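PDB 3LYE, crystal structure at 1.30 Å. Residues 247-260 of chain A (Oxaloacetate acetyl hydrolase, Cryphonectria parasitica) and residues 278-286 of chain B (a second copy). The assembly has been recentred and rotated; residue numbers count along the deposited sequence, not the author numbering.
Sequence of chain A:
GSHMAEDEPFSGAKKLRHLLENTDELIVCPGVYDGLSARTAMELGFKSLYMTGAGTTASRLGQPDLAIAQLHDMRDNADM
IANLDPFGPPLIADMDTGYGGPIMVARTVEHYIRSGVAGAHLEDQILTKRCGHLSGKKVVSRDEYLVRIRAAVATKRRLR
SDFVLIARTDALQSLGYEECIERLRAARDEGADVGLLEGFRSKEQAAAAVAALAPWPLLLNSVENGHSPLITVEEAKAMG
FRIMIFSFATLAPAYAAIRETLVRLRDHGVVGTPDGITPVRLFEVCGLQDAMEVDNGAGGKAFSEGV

Chain A, residues 247-260: SFATLAPAYAAIRE
Chain B 278-286: TPVRLFEVC

Contact between two copies of oxaloacetate acetyl hydrolase, residues 247-260 of chain A and 278-286 of chain B, burying 453 Å² summed over both sides. Backbone: Ser247(A) is extended (phi/psi -67/137), Phe248(A) takes a left-handed conformation (69/10), and Ala249(A) and Thr250(A) (-62/-30 and -113/-31) lead into a helix that begins at Leu251(A) and runs beyond Glu260(A). Its i to i+4 ladder includes Tyr255(A) N to Leu251(A) O at 3.0 Å and Arg259(A) N to Tyr255(A) O at 2.9 Å. In chain B, Thr278(B) (-88/162, chi1 p) caps helix 279-285: Thr278(B) OG1 accepts from Arg281(B) N at 3.0 Å, satisfying an amide of the first turn. The backbone ladder then starts with Leu282(B) N to Thr278(B) O at 3.0 Å. Cys286(B) is the first residue to leave helical angles (-90/28). The helix axes approach to 10.8 Å with N-to-C directions 57° apart (signed crossing angle +57°). In the register, Phe248(A) CA is nearest Pro279(B) CA and Ala252(A) CA nearest Leu282(B) CA, each pair 7.5 Å apart.

Apolar packing: Leu282(B) (chi1 m, chi2 t) is the most covered residue. Its CA-CB bond points sideways, but the end of the side chain comes nearer, placing Leu282(B) CD1 3.6 Å from Phe248(A) CD2 and 4.2 Å from both Leu251(A) CD2 and Ala252(A) CB, while Leu282(B) CD2 lies 3.5 Å from Tyr255(A) CB. The small methyl of Ala252(A) thus forms part of the surface that receives the leucine. Leu251(A) is t, p. The CA-to-CB bond of Phe248(A) (chi1 m, chi2 97°) points toward chain B; CG of Pro279(B) (C-gamma exo pucker) lies over one face of the Phe248(A) ring, 4.0 Å from the centroid and 22° off the normal, a CH-pi contact in which a proline C-H meets the pi cloud. The closest atoms of this pair are Phe248(A) CE1 and Pro279(B) CG, at 3.7 Å. At the edge of the same ring, Phe248(A) CZ meets Phe283(B) CZ at 4.0 Å; Phe283(B) has chi1 m and chi2 -31°. The CA-to-CB bond of Tyr255(A) (chi1 t, chi2 69°) also points toward chain B, with Tyr255(A) CZ 3.6 Å from CG2 of Val285(B) (chi1 t).

Polar contacts: Arg281(B), t throughout chi1 to chi3 with chi4 -174°, extends its guanidinium to the tyrosine hydroxyl. Arg281(B) NH2 donates to Tyr255(A) OH at 3.3 Å (140°), and a guanidinium face lies against Tyr255(A) CE2. One water links the same two side chains, its oxygen accepting from Arg281(B) NE at 2.9 Å and donating to Tyr255(A) OH at 3.2 Å. Within chain A, Arg259(A) NE makes a weak bond to Tyr255(A) OH (3.2 Å, 128°).

Like charges: Arg259(A) (t, t, t, chi4 -77°) brings Arg259(A) NE to 3.3 Å from Arg281(B) NH2, near the plane of the Arg281(B) guanidinium. Both atoms are donors, so no hydrogen bond joins them; both donate to Tyr255(A) OH, Arg259(A) NE only weakly, so the hydroxyl is an acceptor shared by the two cations.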

ATOM      1  N   SER A 247      16.379   0.124  20.739  1.00 11.81           N
ATOM      2  CA  SER A 247      15.424   1.113  20.262  1.00 12.58           C
ATOM      3  C   SER A 247      16.165   2.443  20.093  1.00 12.02           C
ATOM      4  O   SER A 247      16.946   2.868  20.922  1.00 12.92           O
ATOM      5  CB  SER A 247      14.258   1.266  21.223  1.00 12.56           C
ATOM      6  OG  SER A 247      13.608   0.027  21.363  1.00 14.64           O
ATOM      7  N   PHE A 248      15.879   3.095  18.989  1.00 11.65           N
ATOM      8  CA  PHE A 248      16.450   4.365  18.589  1.00 11.97           C
ATOM      9  C   PHE A 248      17.940   4.327  18.201  1.00 12.53           C
ATOM     10  O   PHE A 248      18.510   5.371  17.932  1.00 13.31           O
ATOM     11  CB  PHE A 248      16.191   5.450  19.644  1.00 12.59           C
ATOM     12  CG  PHE A 248      14.749   5.706  19.886  1.00 12.86           C
ATOM     13  CD1 PHE A 248      14.081   5.109  20.939  1.00 15.09           C
ATOM     14  CD2 PHE A 248      14.039   6.527  19.053  1.00 14.04           C
ATOM     15  CE1 PHE A 248      12.728   5.343  21.143  1.00 14.55           C
ATOM     16  CE2 PHE A 248      12.678   6.740  19.256  1.00 14.65           C
ATOM     17  CZ  PHE A 248      12.026   6.153  20.295  1.00 15.12           C
ATOM     18  N   ALA A 249      18.533   3.149  18.061  1.00 11.16           N
ATOM     19  CA  ALA A 249      19.951   3.043  17.738  1.00 11.80           C
ATOM     20  C   ALA A 249      20.309   3.647  16.414  1.00 11.60           C
ATOM     21  O   ALA A 249      21.454   4.047  16.221  1.00 13.30           O
ATOM     22  CB  ALA A 249      20.403   1.611  17.719  1.00 14.73           C
ATOM     23  N   THR A 250      19.380   3.636  15.454  1.00 10.41           N
ATOM     24  CA  THR A 250      19.680   4.215  14.157  1.00  9.96           C
ATOM     25  C   THR A 250      18.881   5.468  13.857  1.00  8.94           C
ATOM     26  O   THR A 250      19.409   6.366  13.209  1.00 10.08           O
ATOM     27  CB  THR A 250      19.556   3.171  13.010  1.00  9.48           C
ATOM     28  OG1 THR A 250      18.212   2.691  12.881  1.00  9.16           O
ATOM     29  CG2 THR A 250      20.501   1.981  13.212  1.00 10.25           C
ATOM     30  N   LEU A 251      17.658   5.572  14.378  1.00  9.19           N
ATOM     31  CA  LEU A 251      16.839   6.765  14.112  1.00  9.76           C
ATOM     32  C   LEU A 251      17.462   8.009  14.725  1.00  9.56           C
ATOM     33  O   LEU A 251      17.512   9.069  14.102  1.00 10.41           O
ATOM     34  CB  LEU A 251      15.416   6.562  14.668  1.00  9.99           C
ATOM     35  CG  LEU A 251      14.370   7.575  14.204  1.00  9.73           C
ATOM     36  CD1 LEU A 251      13.934   7.284  12.792  1.00 10.28           C
ATOM     37  CD2 LEU A 251      13.185   7.536  15.091  1.00 10.36           C
ATOM     38  N   ALA A 252      17.966   7.891  15.953  1.00  9.60           N
ATOM     39  CA  ALA A 252      18.594   9.022  16.676  1.00 11.25           C
ATOM     40  C   ALA A 252      19.832   9.587  15.985  1.00 11.40           C
ATOM     41  O   ALA A 252      19.869  10.782  15.689  1.00 11.05           O
ATOM     42  CB  ALA A 252      18.844   8.670  18.150  1.00 12.15           C
ATOM     43  N   PRO A 253      20.823   8.756  15.679  1.00 11.02           N
ATOM     44  CA  PRO A 253      21.976   9.350  14.989  1.00 12.75           C
ATOM     45  C   PRO A 253      21.609   9.818  13.588  1.00 11.72           C
ATOM     46  O   PRO A 253      22.224  10.772  13.126  1.00 11.61           O
ATOM     47  CB  PRO A 253      22.993   8.208  14.936  1.00 12.68           C
ATOM     48  CG  PRO A 253      22.151   6.933  15.125  1.00 12.13           C
ATOM     49  CD  PRO A 253      21.071   7.353  16.067  1.00 10.66           C
ATOM     50  N   ALA A 254      20.658   9.185  12.909  1.00 10.67           N
ATOM     51  CA  ALA A 254      20.292   9.656  11.573  1.00  9.48           C
ATOM     52  C   ALA A 254      19.765  11.097  11.729  1.00  9.94           C
ATOM     53  O   ALA A 254      20.135  11.979  10.958  1.00 10.69           O
ATOM     54  CB  ALA A 254      19.226   8.764  10.987  1.00  9.34           C
ATOM     55  N   TYR A 255      18.880  11.333  12.693  1.00  9.96           N
ATOM     56  CA  TYR A 255      18.354  12.670  12.881  1.00 10.54           C
ATOM     57  C   TYR A 255      19.453  13.681  13.163  1.00 10.01           C
ATOM     58  O   TYR A 255      19.491  14.742  12.571  1.00 10.60           O
ATOM     59  CB  TYR A 255      17.385  12.737  14.077  1.00  9.69           C
ATOM     60  CG  TYR A 255      17.026  14.159  14.463  1.00 10.76           C
ATOM     61  CD1 TYR A 255      16.246  14.941  13.644  1.00  9.95           C
ATOM     62  CD2 TYR A 255      17.519  14.733  15.614  1.00 13.27           C
ATOM     63  CE1 TYR A 255      15.937  16.217  13.972  1.00 10.39           C
ATOM     64  CE2 TYR A 255      17.213  16.045  15.954  1.00 12.82           C
ATOM     65  CZ  TYR A 255      16.421  16.771  15.130  1.00 11.96           C
ATOM     66  OH  TYR A 255      16.119  18.075  15.439  1.00 13.89           O
ATOM     67  N   ALA A 256      20.340  13.373  14.093  1.00 11.75           N
ATOM     68  CA  ALA A 256      21.385  14.326  14.419  1.00 10.77           C
ATOM     69  C   ALA A 256      22.234  14.715  13.224  1.00 12.07           C
ATOM     70  O   ALA A 256      22.617  15.890  13.070  1.00 12.65           O
ATOM     71  CB  ALA A 256      22.252  13.783  15.519  1.00 12.43           C
ATOM     72  N   ALA A 257      22.555  13.726  12.397  1.00 11.51           N
ATOM     73  CA  ALA A 257      23.381  13.937  11.212  1.00 11.24           C
ATOM     74  C   ALA A 257      22.630  14.725  10.129  1.00 11.43           C
ATOM     75  O   ALA A 257      23.220  15.627   9.489  1.00 11.74           O
ATOM     76  CB  ALA A 257      23.857  12.610  10.666  1.00 12.12           C
ATOM     77  N   ILE A 258      21.381  14.333   9.859  1.00  9.68           N
ATOM     78  CA  ILE A 258      20.569  15.028   8.895  1.00  9.57           C
ATOM     79  C   ILE A 258      20.431  16.508   9.330  1.00  9.93           C
ATOM     80  O   ILE A 258      20.577  17.437   8.524  1.00 11.15           O
ATOM     81  CB  ILE A 258      19.191  14.365   8.787  1.00  9.88           C
ATOM     82  CG1 ILE A 258      19.346  13.011   8.135  1.00 10.05           C
ATOM     83  CG2 ILE A 258      18.206  15.276   8.069  1.00  9.92           C
ATOM     84  CD1 ILE A 258      18.088  12.144   8.228  1.00 10.48           C
ATOM     85  N   ARG A 259      20.194  16.740  10.615  1.00 10.48           N
ATOM     86  CA  ARG A 259      20.038  18.102  11.109  1.00 10.90           C
ATOM     87  C   ARG A 259      21.291  18.947  10.947  1.00 11.74           C
ATOM     88  O   ARG A 259      21.251  20.066  10.450  1.00 11.62           O
ATOM     89  CB  ARG A 259      19.602  18.108  12.554  1.00 11.16           C
ATOM     90  CG  ARG A 259      19.108  19.442  13.026  1.00 13.42           C
ATOM     91  CD  ARG A 259      18.922  19.474  14.502  1.00 16.42           C
ATOM     92  NE  ARG A 259      18.011  20.556  14.869  1.00 19.31           N
ATOM     93  CZ  ARG A 259      18.344  21.850  14.907  1.00 20.56           C
ATOM     94  NH1 ARG A 259      17.425  22.730  15.226  1.00 22.20           N
ATOM     95  NH2 ARG A 259      19.573  22.271  14.622  1.00 20.64           N
ATOM     96  N   GLU A 260      22.418  18.397  11.369  1.00 11.61           N
ATOM     97  CA  GLU A 260      23.684  19.135  11.260  1.00 13.59           C
ATOM     98  C   GLU A 260      24.000  19.441   9.799  1.00 12.76           C
ATOM     99  O   GLU A 260      24.488  20.522   9.461  1.00 13.32           O
ATOM    100  CB  GLU A 260      24.833  18.318  11.874  1.00 17.08           C
ATOM    101  CG  GLU A 260      26.185  19.006  11.838  1.00 24.64           C
ATOM    102  CD  GLU A 260      27.146  18.469  12.887  1.00 30.70           C
ATOM    103  OE1 GLU A 260      26.909  17.348  13.383  1.00 32.45           O
ATOM    104  OE2 GLU A 260      28.128  19.192  13.210  1.00 34.76           O
TER
ATOM    105  N   THR B 278      16.751  12.697  22.332  1.00 12.31           N
ATOM    106  CA  THR B 278      15.815  11.841  23.070  1.00 12.34           C
ATOM    107  C   THR B 278      14.608  11.423  22.252  1.00 11.62           C
ATOM    108  O   THR B 278      14.315  12.019  21.224  1.00 11.78           O
ATOM    109  CB  THR B 278      15.256  12.615  24.289  1.00 13.36           C
ATOM    110  OG1 THR B 278      14.599  13.781  23.780  1.00 15.44           O
ATOM    111  CG2 THR B 278      16.368  13.016  25.308  1.00 14.28           C
ATOM    112  N   PRO B 279      13.913  10.372  22.707  1.00 12.22           N
ATOM    113  CA  PRO B 279      12.726   9.963  21.987  1.00 13.08           C
ATOM    114  C   PRO B 279      11.748  11.149  21.902  1.00 13.85           C
ATOM    115  O   PRO B 279      11.194  11.400  20.834  1.00 13.08           O
ATOM    116  CB  PRO B 279      12.191   8.829  22.868  1.00 14.33           C
ATOM    117  CG  PRO B 279      13.453   8.157  23.396  1.00 13.28           C
ATOM    118  CD  PRO B 279      14.353   9.371  23.706  1.00 12.38           C
ATOM    119  N   VAL B 280      11.565  11.913  22.988  1.00 13.69           N
ATOM    120  CA  VAL B 280      10.627  13.029  22.906  1.00 13.72           C
ATOM    121  C   VAL B 280      11.097  14.080  21.909  1.00 12.77           C
ATOM    122  O   VAL B 280      10.256  14.668  21.219  1.00 13.77           O
ATOM    123  CB  VAL B 280      10.281  13.655  24.312  1.00 15.21           C
ATOM    124  CG1 VAL B 280      11.487  14.267  24.971  1.00 18.19           C
ATOM    125  CG2 VAL B 280       9.184  14.694  24.248  1.00 18.57           C
ATOM    126  N   ARG B 281      12.392  14.352  21.818  1.00 12.21           N
ATOM    127  CA  ARG B 281      12.811  15.349  20.844  1.00 12.42           C
ATOM    128  C   ARG B 281      12.464  14.847  19.433  1.00 11.91           C
ATOM    129  O   ARG B 281      12.016  15.601  18.598  1.00 12.83           O
ATOM    130  CB  ARG B 281      14.305  15.615  20.911  1.00 13.63           C
ATOM    131  CG  ARG B 281      14.761  16.690  19.923  1.00 18.16           C
ATOM    132  CD  ARG B 281      16.137  17.187  20.151  1.00 21.77           C
ATOM    133  NE  ARG B 281      16.570  17.986  19.001  1.00 23.45           N
ATOM    134  CZ  ARG B 281      17.795  18.465  18.874  1.00 24.76           C
ATOM    135  NH1 ARG B 281      18.692  18.250  19.833  1.00 25.89           N
ATOM    136  NH2 ARG B 281      18.119  19.154  17.808  1.00 23.81           N
ATOM    137  N   LEU B 282      12.710  13.566  19.159  1.00 10.94           N
ATOM    138  CA  LEU B 282      12.395  12.998  17.848  1.00 10.44           C
ATOM    139  C   LEU B 282      10.880  13.080  17.591  1.00 10.59           C
ATOM    140  O   LEU B 282      10.445  13.395  16.487  1.00 12.09           O
ATOM    141  CB  LEU B 282      12.878  11.553  17.802  1.00 11.25           C
ATOM    142  CG  LEU B 282      14.404  11.423  17.820  1.00 10.53           C
ATOM    143  CD1 LEU B 282      14.805   9.975  18.166  1.00 11.78           C
ATOM    144  CD2 LEU B 282      15.011  11.944  16.510  1.00 12.33           C
ATOM    145  N   PHE B 283      10.074  12.829  18.621  1.00 10.50           N
ATOM    146  CA  PHE B 283       8.620  12.904  18.450  1.00 11.45           C
ATOM    147  C   PHE B 283       8.211  14.337  18.154  1.00 11.70           C
ATOM    148  O   PHE B 283       7.324  14.584  17.336  1.00 12.02           O
ATOM    149  CB  PHE B 283       7.878  12.368  19.654  1.00 11.79           C
ATOM    150  CG  PHE B 283       8.124  10.924  19.926  1.00 12.69           C
ATOM    151  CD1 PHE B 283       8.394  10.026  18.898  1.00 14.20           C
ATOM    152  CD2 PHE B 283       8.094  10.444  21.225  1.00 16.24           C
ATOM    153  CE1 PHE B 283       8.665   8.690  19.182  1.00 17.53           C
ATOM    154  CE2 PHE B 283       8.340   9.091  21.505  1.00 16.88           C
ATOM    155  CZ  PHE B 283       8.633   8.229  20.483  1.00 17.33           C
ATOM    156  N   GLU B 284       8.843  15.290  18.831  1.00 12.22           N
ATOM    157  CA  GLU B 284       8.531  16.688  18.598  1.00 12.29           C
ATOM    158  C   GLU B 284       8.869  17.070  17.140  1.00 11.95           C
ATOM    159  O   GLU B 284       8.117  17.771  16.481  1.00 12.87           O
ATOM    160  CB  GLU B 284       9.272  17.581  19.605  1.00 13.47           C
ATOM    161  CG  GLU B 284       8.759  17.443  21.034  1.00 16.95           C
ATOM    162  CD  GLU B 284       9.643  18.097  22.079  1.00 24.90           C
ATOM    163  OE1 GLU B 284       9.117  18.340  23.190  1.00 27.91           O
ATOM    164  OE2 GLU B 284      10.850  18.324  21.812  1.00 29.22           O
ATOM    165  N   VAL B 285      10.003  16.589  16.647  1.00 12.22           N
ATOM    166  CA  VAL B 285      10.387  16.896  15.274  1.00 11.59           C
ATOM    167  C   VAL B 285       9.333  16.289  14.350  1.00 11.22           C
ATOM    168  O   VAL B 285       8.931  16.879  13.359  1.00 11.62           O
ATOM    169  CB  VAL B 285      11.785  16.299  14.959  1.00 13.12           C
ATOM    170  CG1 VAL B 285      12.073  16.224  13.447  1.00 14.84           C
ATOM    171  CG2 VAL B 285      12.886  17.049  15.733  1.00 14.68           C
ATOM    172  N   CYS B 286       8.817  15.133  14.729  1.00 11.28           N
ATOM    173  CA  CYS B 286       7.827  14.423  13.943  1.00 11.56           C
ATOM    174  C   CYS B 286       6.362  14.731  14.226  1.00 12.89           C
ATOM    175  O   CYS B 286       5.510  13.865  14.033  1.00 16.05           O
ATOM    176  CB  CYS B 286       8.125  12.914  13.948  1.00 13.10           C
ATOM    177  SG  CYS B 286       9.686  12.471  13.151  1.00 14.19           S
TER
HETATM  178  O   HOH W   1      14.587  19.751  17.742  0.96 27.38           O